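Local atomic coordinates of ferulic acid decarboxylase 1 (PDB entry 4ZAD), a protein that catalyses the reversible, prenylated-flavin-dependent decarboxylation of aromatic acrylic acids such as ferulic, p-coumaric and cinnamic acid to their vinyl derivatives. Residues T376-S390 against V472-P484. Residues are numbered along the deposited sequence; the frame is centred on the assembly and turned at random.
Sequences THELVKLKTNAKELS and VTTCIFPKQFTDP
The carbonyl oxygen of A386, whose methyl packs on T474, accepts two donors from S390: the backbone N at 2.9 Å, as the helix requires, and S390 OG at 2.7 Å from the opposite face of the carbonyl plane. With OG beside its own backbone N (chi1 -59°), the serine turns its hydroxyl back to the helix, and its CB meets V472 CG1 at 3.7 Å. Strand 470-475 thus presents V472 and T474 to the first turn of helix 386-399. At that helix's start N385 is the N-cap, its OD1 taking E388 N at 2.9 Å almost in line with the C=O bond. F481 is wedged between helix 376-381 and the start of helix 386-399, its ring clamped between the N385-A386 backbone and L379. A386 N lies 3.6 Å from F481 CZ over one face; over the other, L379 CD2 makes a CH-pi contact 3.7 Å from the ring centroid. T384 CG2 and L389 CD2 close in at the rim. Farther along, V380 straddles the turn after F481, CG1 on T482 O and CG2 against P484. Q480 OE1 accepts F477 N in the carbonyl plane, on a lone pair, and its NE2 end rests on T376 CG2. These bonds of S390, N385 and Q480 each stay within their own segment, while apolar contacts centred on F481 join the chain that follows strand 470-475 to helices 376-381 and 386-399.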
ATOM      1  N   THR A 376      15.582  17.276  -3.428  1.00 29.76           N
ATOM      2  CA  THR A 376      14.971  18.626  -3.531  1.00 30.89           C
ATOM      3  C   THR A 376      15.972  19.800  -3.594  1.00 32.01           C
ATOM      4  O   THR A 376      15.712  20.769  -4.280  1.00 32.08           O
ATOM      5  CB  THR A 376      13.927  18.885  -2.402  1.00 30.44           C
ATOM      6  OG1 THR A 376      14.514  18.666  -1.120  1.00 30.43           O
ATOM      7  CG2 THR A 376      12.776  17.938  -2.547  1.00 31.17           C
ATOM      8  N   HIS A 377      17.101  19.705  -2.883  1.00 33.64           N
ATOM      9  CA  HIS A 377      18.126  20.751  -2.895  1.00 35.41           C
ATOM     10  C   HIS A 377      18.648  21.023  -4.295  1.00 35.23           C
ATOM     11  O   HIS A 377      18.720  22.172  -4.739  1.00 35.91           O
ATOM     12  CB  HIS A 377      19.315  20.384  -1.988  1.00 36.61           C
ATOM     13  CG  HIS A 377      19.042  20.600  -0.537  1.00 41.60           C
ATOM     14  ND1 HIS A 377      19.213  21.828   0.076  1.00 46.86           N
ATOM     15  CD2 HIS A 377      18.557  19.760   0.414  1.00 45.09           C
ATOM     16  CE1 HIS A 377      18.871  21.725   1.352  1.00 48.86           C
ATOM     17  NE2 HIS A 377      18.461  20.484   1.579  1.00 46.98           N
ATOM     18  N   GLU A 378      19.015  19.959  -4.987  1.00 34.83           N
ATOM     19  CA  GLU A 378      19.411  20.084  -6.371  1.00 34.73           C
ATOM     20  C   GLU A 378      18.224  20.418  -7.234  1.00 34.10           C
ATOM     21  O   GLU A 378      18.423  20.940  -8.313  1.00 34.44           O
ATOM     22  CB  GLU A 378      20.039  18.787  -6.873  1.00 34.88           C
ATOM     23  CG  GLU A 378      21.317  18.433  -6.193  1.00 35.27           C
ATOM     24  CD  GLU A 378      22.425  19.412  -6.478  1.00 36.80           C
ATOM     25  OE1 GLU A 378      22.548  19.882  -7.639  1.00 37.15           O
ATOM     26  OE2 GLU A 378      23.197  19.671  -5.538  1.00 38.69           O
ATOM     27  N   LEU A 379      17.006  20.076  -6.791  1.00 33.64           N
ATOM     28  CA  LEU A 379      15.801  20.394  -7.561  1.00 33.36           C
ATOM     29  C   LEU A 379      15.563  21.896  -7.647  1.00 34.01           C
ATOM     30  O   LEU A 379      15.135  22.432  -8.676  1.00 34.57           O
ATOM     31  CB  LEU A 379      14.569  19.710  -6.976  1.00 32.45           C
ATOM     32  CG  LEU A 379      13.307  19.956  -7.806  1.00 30.90           C
ATOM     33  CD1 LEU A 379      13.569  19.528  -9.255  1.00 27.94           C
ATOM     34  CD2 LEU A 379      12.029  19.294  -7.234  1.00 27.85           C
ATOM     35  N   VAL A 380      15.819  22.590  -6.556  1.00 35.15           N
ATOM     36  CA  VAL A 380      15.669  24.055  -6.559  1.00 36.05           C
ATOM     37  C   VAL A 380      16.598  24.717  -7.604  1.00 36.16           C
ATOM     38  O   VAL A 380      16.159  25.590  -8.370  1.00 35.79           O
ATOM     39  CB  VAL A 380      15.907  24.660  -5.166  1.00 35.74           C
ATOM     40  CG1 VAL A 380      15.722  26.160  -5.210  1.00 35.48           C
ATOM     41  CG2 VAL A 380      14.957  23.994  -4.153  1.00 35.84           C
ATOM     42  N   LYS A 381      17.847  24.268  -7.648  1.00 36.36           N
ATOM     43  CA  LYS A 381      18.813  24.826  -8.579  1.00 37.47           C
ATOM     44  C   LYS A 381      18.298  24.839 -10.034  1.00 38.06           C
ATOM     45  O   LYS A 381      18.530  25.810 -10.772  1.00 39.14           O
ATOM     46  CB  LYS A 381      20.134  24.076  -8.493  1.00 37.53           C
ATOM     47  CG  LYS A 381      20.856  24.251  -7.141  1.00 39.34           C
ATOM     48  CD  LYS A 381      22.130  23.341  -7.002  1.00 40.18           C
ATOM     49  CE  LYS A 381      22.554  23.219  -5.504  1.00 41.63           C
ATOM     50  NZ  LYS A 381      23.866  22.500  -5.251  1.00 40.68           N
ATOM     51  N   LEU A 382      17.584  23.789 -10.435  1.00 38.09           N
ATOM     52  CA  LEU A 382      17.021  23.672 -11.781  1.00 37.77           C
ATOM     53  C   LEU A 382      15.996  24.735 -12.119  1.00 37.63           C
ATOM     54  O   LEU A 382      15.731  24.980 -13.293  1.00 37.19           O
ATOM     55  CB  LEU A 382      16.346  22.304 -11.965  1.00 37.99           C
ATOM     56  CG  LEU A 382      17.222  21.066 -12.036  1.00 37.12           C
ATOM     57  CD1 LEU A 382      16.348  19.834 -12.327  1.00 37.80           C
ATOM     58  CD2 LEU A 382      18.224  21.284 -13.129  1.00 36.80           C
ATOM     59  N   LYS A 383      15.403  25.351 -11.103  1.00 37.90           N
ATOM     60  CA  LYS A 383      14.447  26.438 -11.320  1.00 38.49           C
ATOM     61  C   LYS A 383      13.362  25.936 -12.269  1.00 37.73           C
ATOM     62  O   LYS A 383      13.154  26.471 -13.364  1.00 38.64           O
ATOM     63  CB  LYS A 383      15.148  27.727 -11.838  1.00 39.29           C
ATOM     64  CG  LYS A 383      15.662  28.659 -10.691  1.00 42.98           C
ATOM     65  CD  LYS A 383      16.704  29.719 -11.176  1.00 48.05           C
ATOM     66  CE  LYS A 383      18.175  29.299 -10.841  1.00 51.28           C
ATOM     67  NZ  LYS A 383      19.300  29.935 -11.667  1.00 51.69           N
ATOM     68  N   THR A 384      12.675  24.886 -11.840  1.00 36.20           N
ATOM     69  CA  THR A 384      11.668  24.263 -12.671  1.00 35.05           C
ATOM     70  C   THR A 384      10.329  24.206 -11.916  1.00 34.68           C
ATOM     71  O   THR A 384      10.170  24.839 -10.871  1.00 33.58           O
ATOM     72  CB  THR A 384      12.116  22.844 -13.132  1.00 34.87           C
ATOM     73  OG1 THR A 384      11.322  22.434 -14.252  1.00 32.30           O
ATOM     74  CG2 THR A 384      11.988  21.811 -11.967  1.00 33.82           C
ATOM     75  N   ASN A 385       9.374  23.464 -12.485  1.00 33.96           N
ATOM     76  CA  ASN A 385       8.075  23.228 -11.852  1.00 33.79           C
ATOM     77  C   ASN A 385       7.526  21.794 -12.102  1.00 33.40           C
ATOM     78  O   ASN A 385       8.108  21.006 -12.842  1.00 34.28           O
ATOM     79  CB  ASN A 385       7.073  24.326 -12.255  1.00 33.37           C
ATOM     80  CG  ASN A 385       6.674  24.272 -13.707  1.00 33.41           C
ATOM     81  OD1 ASN A 385       6.692  23.231 -14.327  1.00 34.04           O
ATOM     82  ND2 ASN A 385       6.254  25.407 -14.246  1.00 36.63           N
ATOM     83  N   ALA A 386       6.424  21.450 -11.469  1.00 32.65           N
ATOM     84  CA  ALA A 386       5.858  20.120 -11.635  1.00 32.53           C
ATOM     85  C   ALA A 386       5.624  19.678 -13.119  1.00 31.94           C
ATOM     86  O   ALA A 386       6.085  18.617 -13.527  1.00 30.90           O
ATOM     87  CB  ALA A 386       4.557  20.015 -10.811  1.00 32.35           C
ATOM     88  N   LYS A 387       4.918  20.481 -13.909  1.00 32.06           N
ATOM     89  CA  LYS A 387       4.599  20.103 -15.290  1.00 32.57           C
ATOM     90  C   LYS A 387       5.851  19.903 -16.114  1.00 31.76           C
ATOM     91  O   LYS A 387       5.972  18.929 -16.831  1.00 31.80           O
ATOM     92  CB  LYS A 387       3.687  21.123 -16.007  1.00 33.08           C
ATOM     93  CG  LYS A 387       2.225  21.138 -15.576  1.00 35.89           C
ATOM     94  CD  LYS A 387       1.410  19.974 -16.163  1.00 39.32           C
ATOM     95  CE  LYS A 387      -0.100  20.143 -15.913  1.00 39.93           C
ATOM     96  NZ  LYS A 387      -0.550  19.971 -14.478  1.00 42.43           N
ATOM     97  N   GLU A 388       6.783  20.835 -16.021  1.00 31.67           N
ATOM     98  CA  GLU A 388       7.977  20.762 -16.847  1.00 31.69           C
ATOM     99  C   GLU A 388       8.927  19.614 -16.449  1.00 30.38           C
ATOM    100  O   GLU A 388       9.524  18.971 -17.335  1.00 29.91           O
ATOM    101  CB  GLU A 388       8.666  22.124 -16.886  1.00 32.26           C
ATOM    102  CG  GLU A 388       7.935  23.092 -17.901  1.00 36.91           C
ATOM    103  CD  GLU A 388       7.770  24.528 -17.382  1.00 40.37           C
ATOM    104  OE1 GLU A 388       6.597  25.011 -17.280  1.00 40.10           O
ATOM    105  OE2 GLU A 388       8.825  25.148 -17.082  1.00 43.17           O
ATOM    106  N   LEU A 389       9.047  19.326 -15.149  1.00 28.13           N
ATOM    107  CA  LEU A 389       9.834  18.175 -14.755  1.00 27.41           C
ATOM    108  C   LEU A 389       9.122  16.892 -15.196  1.00 26.70           C
ATOM    109  O   LEU A 389       9.759  15.949 -15.622  1.00 26.92           O
ATOM    110  CB  LEU A 389      10.155  18.190 -13.260  1.00 27.17           C
ATOM    111  CG  LEU A 389      10.935  17.007 -12.690  1.00 26.48           C
ATOM    112  CD1 LEU A 389      12.242  16.835 -13.360  1.00 25.97           C
ATOM    113  CD2 LEU A 389      11.160  17.259 -11.233  1.00 28.92           C
ATOM    114  N   SER A 390       7.804  16.883 -15.146  1.00 26.11           N
ATOM    115  CA  SER A 390       7.047  15.707 -15.536  1.00 26.35           C
ATOM    116  C   SER A 390       7.069  15.451 -17.026  1.00 26.27           C
ATOM    117  O   SER A 390       7.038  14.308 -17.457  1.00 26.75           O
ATOM    118  CB  SER A 390       5.606  15.820 -15.073  1.00 25.69           C
ATOM    119  OG  SER A 390       5.601  15.964 -13.685  1.00 26.03           O
ATOM    120  N   VAL A 472       2.674  10.530 -15.403  1.00 25.10           N
ATOM    121  CA  VAL A 472       3.730  10.846 -14.455  1.00 23.98           C
ATOM    122  C   VAL A 472       3.109  11.681 -13.335  1.00 23.51           C
ATOM    123  O   VAL A 472       2.568  12.766 -13.600  1.00 24.00           O
ATOM    124  CB  VAL A 472       4.832  11.643 -15.120  1.00 24.80           C
ATOM    125  CG1 VAL A 472       5.857  12.226 -14.045  1.00 22.61           C
ATOM    126  CG2 VAL A 472       5.495  10.780 -16.209  1.00 22.87           C
ATOM    127  N   THR A 473       3.158  11.160 -12.100  1.00 21.80           N
ATOM    128  CA  THR A 473       2.460  11.756 -10.972  1.00 20.85           C
ATOM    129  C   THR A 473       3.425  12.426 -10.069  1.00 21.16           C
ATOM    130  O   THR A 473       4.365  11.807  -9.618  1.00 20.56           O
ATOM    131  CB  THR A 473       1.718  10.689 -10.179  1.00 20.56           C
ATOM    132  OG1 THR A 473       0.862   9.960 -11.056  1.00 20.31           O
ATOM    133  CG2 THR A 473       0.890  11.308  -9.122  1.00 19.67           C
ATOM    134  N   THR A 474       3.229  13.702  -9.785  1.00 22.31           N
ATOM    135  CA  THR A 474       4.230  14.403  -8.978  1.00 23.26           C
ATOM    136  C   THR A 474       3.786  14.558  -7.531  1.00 22.81           C
ATOM    137  O   THR A 474       2.748  15.132  -7.237  1.00 23.98           O
ATOM    138  CB  THR A 474       4.772  15.713  -9.648  1.00 24.20           C
ATOM    139  OG1 THR A 474       4.778  16.817  -8.706  1.00 27.29           O
ATOM    140  CG2 THR A 474       4.025  16.036 -10.927  1.00 25.92           C
ATOM    141  N   CYS A 475       4.569  13.980  -6.624  1.00 22.47           N
ATOM    142  CA  CYS A 475       4.269  13.987  -5.195  1.00 21.37           C
ATOM    143  C   CYS A 475       5.326  14.828  -4.495  1.00 22.24           C
ATOM    144  O   CYS A 475       5.951  14.352  -3.591  1.00 23.13           O
ATOM    145  CB  CYS A 475       4.255  12.578  -4.654  1.00 21.43           C
ATOM    146  SG  CYS A 475       2.979  11.455  -5.391  1.00 19.42           S
ATOM    147  N   ILE A 476       5.487  16.093  -4.931  1.00 22.44           N
ATOM    148  CA  ILE A 476       6.482  17.059  -4.436  1.00 21.66           C
ATOM    149  C   ILE A 476       5.766  18.398  -4.383  1.00 22.07           C
ATOM    150  O   ILE A 476       5.224  18.887  -5.363  1.00 21.44           O
ATOM    151  CB  ILE A 476       7.666  17.168  -5.385  1.00 21.83           C
ATOM    152  CG1 ILE A 476       8.167  15.771  -5.749  1.00 23.80           C
ATOM    153  CG2 ILE A 476       8.825  17.959  -4.817  1.00 19.31           C
ATOM    154  CD1 ILE A 476       9.358  15.779  -6.713  1.00 23.86           C
ATOM    155  N   PHE A 477       5.715  18.991  -3.211  1.00 22.91           N
ATOM    156  CA  PHE A 477       4.893  20.178  -3.030  1.00 23.07           C
ATOM    157  C   PHE A 477       5.388  21.366  -3.846  1.00 23.19           C
ATOM    158  O   PHE A 477       6.579  21.538  -4.019  1.00 22.47           O
ATOM    159  CB  PHE A 477       4.900  20.541  -1.578  1.00 23.11           C
ATOM    160  CG  PHE A 477       4.306  19.493  -0.684  1.00 23.80           C
ATOM    161  CD1 PHE A 477       2.985  19.107  -0.839  1.00 22.45           C
ATOM    162  CD2 PHE A 477       5.074  18.925   0.350  1.00 24.30           C
ATOM    163  CE1 PHE A 477       2.451  18.183   0.010  1.00 24.30           C
ATOM    164  CE2 PHE A 477       4.546  17.989   1.204  1.00 23.03           C
ATOM    165  CZ  PHE A 477       3.254  17.614   1.047  1.00 23.85           C
ATOM    166  N   PRO A 478       4.483  22.194  -4.355  1.00 24.52           N
ATOM    167  CA  PRO A 478       4.955  23.303  -5.182  1.00 25.91           C
ATOM    168  C   PRO A 478       6.183  24.015  -4.658  1.00 26.69           C
ATOM    169  O   PRO A 478       7.099  24.250  -5.434  1.00 27.82           O
ATOM    170  CB  PRO A 478       3.765  24.245  -5.201  1.00 25.99           C
ATOM    171  CG  PRO A 478       2.591  23.322  -5.213  1.00 25.52           C
ATOM    172  CD  PRO A 478       3.017  22.117  -4.361  1.00 24.47           C
ATOM    173  N   LYS A 479       6.238  24.301  -3.365  1.00 27.88           N
ATOM    174  CA  LYS A 479       7.359  25.055  -2.796  1.00 29.01           C
ATOM    175  C   LYS A 479       8.633  24.282  -2.586  1.00 29.11           C
ATOM    176  O   LYS A 479       9.640  24.869  -2.208  1.00 28.76           O
ATOM    177  CB  LYS A 479       6.970  25.706  -1.460  1.00 30.10           C
ATOM    178  CG  LYS A 479       6.203  26.987  -1.627  1.00 32.37           C
ATOM    179  CD  LYS A 479       6.185  27.802  -0.323  1.00 38.00           C
ATOM    180  CE  LYS A 479       5.089  28.918  -0.378  1.00 39.07           C
ATOM    181  NZ  LYS A 479       5.224  29.699  -1.691  1.00 40.34           N
ATOM    182  N   GLN A 480       8.596  22.971  -2.786  1.00 29.18           N
ATOM    183  CA  GLN A 480       9.812  22.176  -2.782  1.00 29.28           C
ATOM    184  C   GLN A 480      10.597  22.449  -4.051  1.00 29.53           C
ATOM    185  O   GLN A 480      11.777  22.128  -4.102  1.00 29.72           O
ATOM    186  CB  GLN A 480       9.515  20.657  -2.653  1.00 29.69           C
ATOM    187  CG  GLN A 480       9.210  20.158  -1.198  1.00 29.59           C
ATOM    188  CD  GLN A 480       9.021  18.634  -1.106  1.00 28.89           C
ATOM    189  OE1 GLN A 480       8.077  18.066  -1.679  1.00 27.74           O
ATOM    190  NE2 GLN A 480       9.900  17.979  -0.357  1.00 27.22           N
ATOM    191  N   PHE A 481       9.961  23.019  -5.072  1.00 30.04           N
ATOM    192  CA  PHE A 481      10.671  23.395  -6.299  1.00 31.11           C
ATOM    193  C   PHE A 481      11.347  24.758  -6.221  1.00 33.10           C
ATOM    194  O   PHE A 481      12.071  25.097  -7.140  1.00 33.53           O
ATOM    195  CB  PHE A 481       9.722  23.464  -7.495  1.00 30.88           C
ATOM    196  CG  PHE A 481       9.317  22.119  -8.048  1.00 29.27           C
ATOM    197  CD1 PHE A 481      10.082  21.489  -9.016  1.00 27.03           C
ATOM    198  CD2 PHE A 481       8.163  21.502  -7.620  1.00 27.81           C
ATOM    199  CE1 PHE A 481       9.705  20.277  -9.529  1.00 27.81           C
ATOM    200  CE2 PHE A 481       7.787  20.274  -8.138  1.00 27.42           C
ATOM    201  CZ  PHE A 481       8.549  19.677  -9.102  1.00 26.58           C
ATOM    202  N   THR A 482      11.098  25.547  -5.168  1.00 35.23           N
ATOM    203  CA  THR A 482      11.544  26.950  -5.131  1.00 36.89           C
ATOM    204  C   THR A 482      12.265  27.355  -3.852  1.00 38.04           C
ATOM    205  O   THR A 482      13.193  28.168  -3.908  1.00 38.45           O
ATOM    206  CB  THR A 482      10.371  27.912  -5.357  1.00 37.15           C
ATOM    207  OG1 THR A 482       9.382  27.705  -4.341  1.00 39.63           O
ATOM    208  CG2 THR A 482       9.730  27.675  -6.722  1.00 36.77           C
ATOM    209  N   ASP A 483      11.831  26.796  -2.718  1.00 39.30           N
ATOM    210  CA  ASP A 483      12.390  27.075  -1.390  1.00 39.97           C
ATOM    211  C   ASP A 483      13.222  25.861  -0.921  1.00 40.22           C
ATOM    212  O   ASP A 483      12.698  24.789  -0.628  1.00 39.95           O
ATOM    213  CB  ASP A 483      11.262  27.411  -0.391  1.00 40.10           C
ATOM    214  CG  ASP A 483      11.774  27.751   1.048  1.00 42.58           C
ATOM    215  OD1 ASP A 483      13.002  27.670   1.341  1.00 42.25           O
ATOM    216  OD2 ASP A 483      10.909  28.088   1.910  1.00 45.03           O
ATOM    217  N   PRO A 484      14.541  26.033  -0.838  1.00 40.55           N
ATOM    218  CA  PRO A 484      15.345  24.900  -0.388  1.00 40.38           C
ATOM    219  C   PRO A 484      15.287  24.681   1.153  1.00 40.76           C
ATOM    220  O   PRO A 484      15.751  23.644   1.676  1.00 40.81           O
ATOM    221  CB  PRO A 484      16.746  25.268  -0.875  1.00 40.59           C
ATOM    222  CG  PRO A 484      16.728  26.808  -1.042  1.00 40.83           C
ATOM    223  CD  PRO A 484      15.321  27.274  -1.028  1.00 39.82           C
TER